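Local coordinates for aspartokinase (Synechocystis, PDB 3L76), which probably catalyses the ATP-dependent phosphorylation of the beta-carboxyl group of L-aspartate and binds lysine and threonine between its ACT domains, at residues Q295-I299 against M537-P541; A434-V438 against A584-L590. Numbering follows the deposited sequence.

In the fold
Both contacts involve the fourth ACT domain. Along the chain their segments alternate: 295-299, 434-438, 537-541, 584-590. Interaction 1 joins the first ACT domain to the fourth across a bound lysine, between the loop after helix 284-294 and the loop before helix 543-552. Interaction 2 lays the start of strand 437-453, which pairs with strand 520-533, against the end of helix 577-587. Strands 302-303, 437-453 and 520-533 belong to one antiparallel sheet. The centres are about 17 Å apart, yet the contacts touch: Met537 CB is 3.6 Å from Ala434 O. Residues distant in sequence thus meet beside a lysine site, consistent with a role for the ACT domains in allosteric regulation.

Interaction 1. Residues Q295-I299 against M537-P541; sequences QQVDI and MIGHP. With LYS (lysine), chain E.
A ligand-bridged loop-to-loop contact joins the first and fourth ACT domains around a bound lysine. Gln296 (phi/psi 61/39) ends helix 284-294 in a Schellman motif, after which the backbone extends through Val297 to Ile299. Met537-His540 forms a type II beta turn with Gly539 at positive phi. The CA atoms of Asp298 and Pro541 lie 4.2 Å apart. Asp298, chi1 t, points toward the turn; its OD1 accepts a hydrogen bond from lysine N (2.8 Å) and a weak one from His540 N (2.8 Å, 118°). Lysine N also donates to Ile299 O (2.6 Å) and Met537 O (3.0 Å), while Ile299 N binds lysine O at 2.8 Å, so both loops hold the ligand's amino acid head. A water spanning the loops donates to Asp298 OD2 (2.6 Å) and Ile299 O (3.3 Å) and weakly accepts from Gly539 N (3.4 Å). Pro541 CG lies 3.9 Å from Asp298 CB. Val297, CA-to-CB away from 537-541, packs on helices 284-294 and 323-333, and with Ile299 meets strand 311-318.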
loop_
_atom_site.group_PDB
_atom_site.type_symbol
_atom_site.label_atom_id
_atom_site.label_comp_id
_atom_site.label_asym_id
_atom_site.label_seq_id
_atom_site.Cartn_x
_atom_site.Cartn_y
_atom_site.Cartn_z
ATOM N N GLN A 295 -44.191 -45.516 9.632
ATOM C CA GLN A 295 -43.442 -46.765 9.714
ATOM C C GLN A 295 -42.027 -46.596 10.293
ATOM O O GLN A 295 -41.272 -47.565 10.384
ATOM C CB GLN A 295 -43.340 -47.410 8.338
ATOM C CG GLN A 295 -44.666 -47.804 7.747
ATOM C CD GLN A 295 -45.487 -48.661 8.690
ATOM O OE1 GLN A 295 -46.646 -48.350 8.977
ATOM N NE2 GLN A 295 -44.885 -49.743 9.187
ATOM N N GLN A 296 -41.675 -45.375 10.685
ATOM C CA GLN A 296 -40.339 -45.081 11.192
ATOM C C GLN A 296 -39.274 -45.365 10.139
ATOM O O GLN A 296 -38.199 -45.884 10.470
ATOM C CB GLN A 296 -40.014 -45.920 12.418
ATOM C CG GLN A 296 -40.878 -45.691 13.611
ATOM C CD GLN A 296 -40.630 -46.748 14.650
ATOM O OE1 GLN A 296 -39.574 -46.777 15.280
ATOM N NE2 GLN A 296 -41.589 -47.648 14.817
ATOM N N VAL A 297 -39.574 -45.029 8.884
ATOM C CA VAL A 297 -38.647 -45.226 7.771
ATOM C C VAL A 297 -37.873 -43.943 7.498
ATOM O O VAL A 297 -38.440 -42.952 7.027
ATOM C CB VAL A 297 -39.402 -45.629 6.483
ATOM C CG1 VAL A 297 -38.499 -45.520 5.251
ATOM C CG2 VAL A 297 -40.021 -47.027 6.618
ATOM N N ASP A 298 -36.575 -43.956 7.795
ATOM C CA ASP A 298 -35.745 -42.796 7.500
ATOM C C ASP A 298 -35.443 -42.695 6.007
ATOM O O ASP A 298 -35.166 -43.701 5.343
ATOM C CB ASP A 298 -34.447 -42.823 8.299
ATOM C CG ASP A 298 -33.597 -41.605 8.046
ATOM O OD1 ASP A 298 -34.025 -40.490 8.414
ATOM O OD2 ASP A 298 -32.507 -41.763 7.467
ATOM N N ILE A 299 -35.492 -41.473 5.487
ATOM C CA ILE A 299 -35.239 -41.232 4.066
ATOM C C ILE A 299 -33.945 -40.411 3.809
ATOM O O ILE A 299 -33.590 -39.524 4.582
ATOM C CB ILE A 299 -36.440 -40.508 3.421
ATOM C CG1 ILE A 299 -37.701 -41.357 3.563
ATOM C CG2 ILE A 299 -36.143 -40.152 1.961
ATOM C CD1 ILE A 299 -38.784 -40.988 2.606
ATOM N N MET A 537 -31.408 -34.070 10.956
ATOM C CA MET A 537 -32.406 -34.745 10.135
ATOM C C MET A 537 -31.899 -36.091 9.610
ATOM O O MET A 537 -32.666 -36.896 9.091
ATOM C CB MET A 537 -32.935 -33.837 9.015
ATOM C CG MET A 537 -32.041 -33.698 7.790
ATOM S SD MET A 537 -32.820 -32.726 6.475
ATOM C CE MET A 537 -33.265 -31.237 7.332
ATOM N N ILE A 538 -30.607 -36.340 9.787
ATOM C CA ILE A 538 -30.001 -37.604 9.391
ATOM C C ILE A 538 -30.421 -38.751 10.322
ATOM O O ILE A 538 -30.262 -38.676 11.545
ATOM C CB ILE A 538 -28.471 -37.494 9.388
ATOM C CG1 ILE A 538 -28.007 -36.441 8.382
ATOM C CG2 ILE A 538 -27.839 -38.821 9.062
ATOM C CD1 ILE A 538 -26.491 -36.224 8.391
ATOM N N GLY A 539 -30.954 -39.819 9.742
ATOM C CA GLY A 539 -31.448 -40.930 10.536
ATOM C C GLY A 539 -32.585 -40.514 11.447
ATOM O O GLY A 539 -32.697 -41.007 12.561
ATOM N N HIS A 540 -33.425 -39.603 10.964
ATOM C CA HIS A 540 -34.533 -39.063 11.741
ATOM C C HIS A 540 -35.802 -38.998 10.875
ATOM O O HIS A 540 -36.027 -38.034 10.151
ATOM C CB HIS A 540 -34.152 -37.674 12.263
ATOM C CG HIS A 540 -35.096 -37.123 13.285
ATOM N ND1 HIS A 540 -36.239 -36.433 12.946
ATOM C CD2 HIS A 540 -35.064 -37.159 14.636
ATOM C CE1 HIS A 540 -36.874 -36.068 14.045
ATOM N NE2 HIS A 540 -36.183 -36.498 15.084
ATOM N N PRO A 541 -36.632 -40.045 10.931
ATOM C CA PRO A 541 -37.798 -40.084 10.043
ATOM C C PRO A 541 -38.788 -38.953 10.314
ATOM O O PRO A 541 -38.889 -38.479 11.442
ATOM C CB PRO A 541 -38.433 -41.446 10.352
ATOM C CG PRO A 541 -37.305 -42.276 10.865
ATOM C CD PRO A 541 -36.432 -41.317 11.639
HETATM N N LYS E . -33.980 -38.224 6.753
HETATM C CA LYS E . -35.038 -37.232 6.886
HETATM C C LYS E . -36.409 -37.910 6.759
HETATM O O LYS E . -36.503 -39.120 6.500
HETATM C CB LYS E . -34.876 -36.104 5.858
HETATM C CG LYS E . -34.799 -36.563 4.385
HETATM C CD LYS E . -34.637 -35.359 3.435
HETATM C CE LYS E . -33.211 -34.811 3.446
HETATM N NZ LYS E . -32.219 -35.905 3.152
HETATM O OXT LYS E . -37.450 -37.272 6.936
HETATM O O HOH W 1 -30.888 -40.007 6.352
#

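Interaction 2. Residues A434-V438 against A584-L590; sequences AVRGV and AHSAFNL
Helix-on-sheet packing within the ACT fold brings the last turn of helix 577-587, and the residues that follow it, against the start of strand 437-453. The first segment begins as loop and becomes strand at Gly437; Arg436 and Gly437 both face Val533 of strand 520-533 in a classic beta bulge. CA pairs set the register: Val438-His585 6.4 Å, Val435-Phe588 6.6 Å and Gly437-Leu590 7.1 Å. On the helix, Ala584 comes first, its CB 4.0 Å from Val438 CG1 (chi1 m). His585 (chi1 t) presents its ring edge to Val438, His585 CD2 to Val438 CG2 3.8 Å, while its NE2 is hydrogen-bonded to Thr182. Phe588 (chi1 m), the first residue to leave helical phi/psi, points toward segment 434-438 and also meets His546 edge-to-face. Asn589, at phi/psi 52/38, is the C-prime residue of a Schellman motif, with Asn589 N bonded to Ser586 O (3.1 Å) and Leu590 N to His585 O (3.1 Å). That reversal turns Leu590 (chi1 -94°, off-well) back toward segment 434-438, where its CD2 lies 3.8 Å from each of Val435 CG1, Gly437 CA and Val438 CG1. No hydrogen bond crosses between the segments; the contact is apolar and buried. A CH-pi contact links Val435 CG2 (chi1 t) to the Phe588 ring, 3.4 Å from its centroid and 7° off the ring normal.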
loop_
_atom_site.group_PDB
_atom_site.type_symbol
_atom_site.label_atom_id
_atom_site.label_comp_id
_atom_site.label_asym_id
_atom_site.label_seq_id
_atom_site.Cartn_x
_atom_site.Cartn_y
_atom_site.Cartn_z
ATOM N N ALA A 434 -33.620 -31.621 14.553
ATOM C CA ALA A 434 -33.915 -31.949 13.166
ATOM C C ALA A 434 -33.627 -30.780 12.219
ATOM O O ALA A 434 -33.002 -30.961 11.174
ATOM C CB ALA A 434 -35.355 -32.405 13.028
ATOM N N VAL A 435 -34.095 -29.588 12.590
ATOM C CA VAL A 435 -33.896 -28.385 11.789
ATOM C C VAL A 435 -33.205 -27.290 12.607
ATOM O O VAL A 435 -33.579 -27.037 13.744
ATOM C CB VAL A 435 -35.243 -27.859 11.251
ATOM C CG1 VAL A 435 -35.134 -26.405 10.793
ATOM C CG2 VAL A 435 -35.743 -28.757 10.124
ATOM N N ARG A 436 -32.198 -26.642 12.030
ATOM C CA ARG A 436 -31.490 -25.567 12.722
ATOM C C ARG A 436 -31.892 -24.173 12.232
ATOM O O ARG A 436 -31.992 -23.239 13.017
ATOM C CB ARG A 436 -29.981 -25.752 12.593
ATOM C CG ARG A 436 -29.164 -24.734 13.366
ATOM C CD ARG A 436 -28.068 -25.425 14.147
ATOM N NE ARG A 436 -28.466 -25.752 15.513
ATOM C CZ ARG A 436 -27.839 -26.630 16.290
ATOM N NH1 ARG A 436 -26.790 -27.302 15.837
ATOM N NH2 ARG A 436 -28.272 -26.851 17.522
ATOM N N GLY A 437 -32.106 -24.036 10.930
ATOM C CA GLY A 437 -32.542 -22.774 10.360
ATOM C C GLY A 437 -33.218 -22.969 9.018
ATOM O O GLY A 437 -33.132 -24.037 8.424
ATOM N N VAL A 438 -33.895 -21.935 8.535
ATOM C CA VAL A 438 -34.614 -22.025 7.275
ATOM C C VAL A 438 -34.330 -20.783 6.454
ATOM O O VAL A 438 -33.964 -19.750 6.999
ATOM C CB VAL A 438 -36.142 -22.172 7.491
ATOM C CG1 VAL A 438 -36.445 -23.447 8.248
ATOM C CG2 VAL A 438 -36.687 -20.976 8.232
ATOM N N ALA A 584 -42.403 -22.724 7.436
ATOM C CA ALA A 584 -41.245 -23.542 7.804
ATOM C C ALA A 584 -40.642 -23.139 9.151
ATOM O O ALA A 584 -40.270 -23.994 9.951
ATOM C CB ALA A 584 -40.172 -23.493 6.709
ATOM N N HIS A 585 -40.538 -21.837 9.398
ATOM C CA HIS A 585 -39.959 -21.338 10.650
ATOM C C HIS A 585 -40.832 -21.699 11.848
ATOM O O HIS A 585 -40.324 -21.995 12.929
ATOM C CB HIS A 585 -39.739 -19.821 10.589
ATOM C CG HIS A 585 -38.733 -19.306 11.580
ATOM N ND1 HIS A 585 -39.086 -18.830 12.826
ATOM C CD2 HIS A 585 -37.385 -19.183 11.500
ATOM C CE1 HIS A 585 -38.000 -18.440 13.470
ATOM N NE2 HIS A 585 -36.955 -18.646 12.690
ATOM N N SER A 586 -42.147 -21.675 11.646
ATOM C CA SER A 586 -43.087 -22.044 12.700
ATOM C C SER A 586 -43.188 -23.553 12.869
ATOM O O SER A 586 -43.287 -24.055 13.984
ATOM C CB SER A 586 -44.470 -21.461 12.415
ATOM O OG SER A 586 -44.425 -20.047 12.369
ATOM N N ALA A 587 -43.172 -24.274 11.756
ATOM C CA ALA A 587 -43.266 -25.729 11.799
ATOM C C ALA A 587 -42.191 -26.333 12.689
ATOM O O ALA A 587 -42.432 -27.314 13.380
ATOM C CB ALA A 587 -43.183 -26.311 10.398
ATOM N N PHE A 588 -41.003 -25.745 12.688
ATOM C CA PHE A 588 -39.902 -26.331 13.439
ATOM C C PHE A 588 -39.559 -25.576 14.729
ATOM O O PHE A 588 -38.478 -25.741 15.290
ATOM C CB PHE A 588 -38.687 -26.532 12.527
ATOM C CG PHE A 588 -38.924 -27.548 11.425
ATOM C CD1 PHE A 588 -38.912 -28.912 11.702
ATOM C CD2 PHE A 588 -39.168 -27.142 10.121
ATOM C CE1 PHE A 588 -39.131 -29.847 10.699
ATOM C CE2 PHE A 588 -39.396 -28.075 9.114
ATOM C CZ PHE A 588 -39.374 -29.427 9.403
ATOM N N ASN A 589 -40.506 -24.771 15.202
ATOM C CA ASN A 589 -40.364 -24.047 16.467
ATOM C C ASN A 589 -39.074 -23.253 16.576
ATOM O O ASN A 589 -38.479 -23.182 17.646
ATOM C CB ASN A 589 -40.471 -25.009 17.652
ATOM C CG ASN A 589 -41.809 -25.710 17.710
ATOM O OD1 ASN A 589 -42.842 -25.138 17.351
ATOM N ND2 ASN A 589 -41.802 -26.957 18.165
ATOM N N LEU A 590 -38.657 -22.651 15.470
ATOM C CA LEU A 590 -37.413 -21.892 15.427
ATOM C C LEU A 590 -37.469 -20.541 16.164
ATOM O O LEU A 590 -36.437 -19.900 16.381
ATOM C CB LEU A 590 -36.960 -21.709 13.974
ATOM C CG LEU A 590 -35.971 -22.760 13.466
ATOM C CD1 LEU A 590 -36.221 -24.090 14.138
ATOM C CD2 LEU A 590 -36.021 -22.899 11.951
#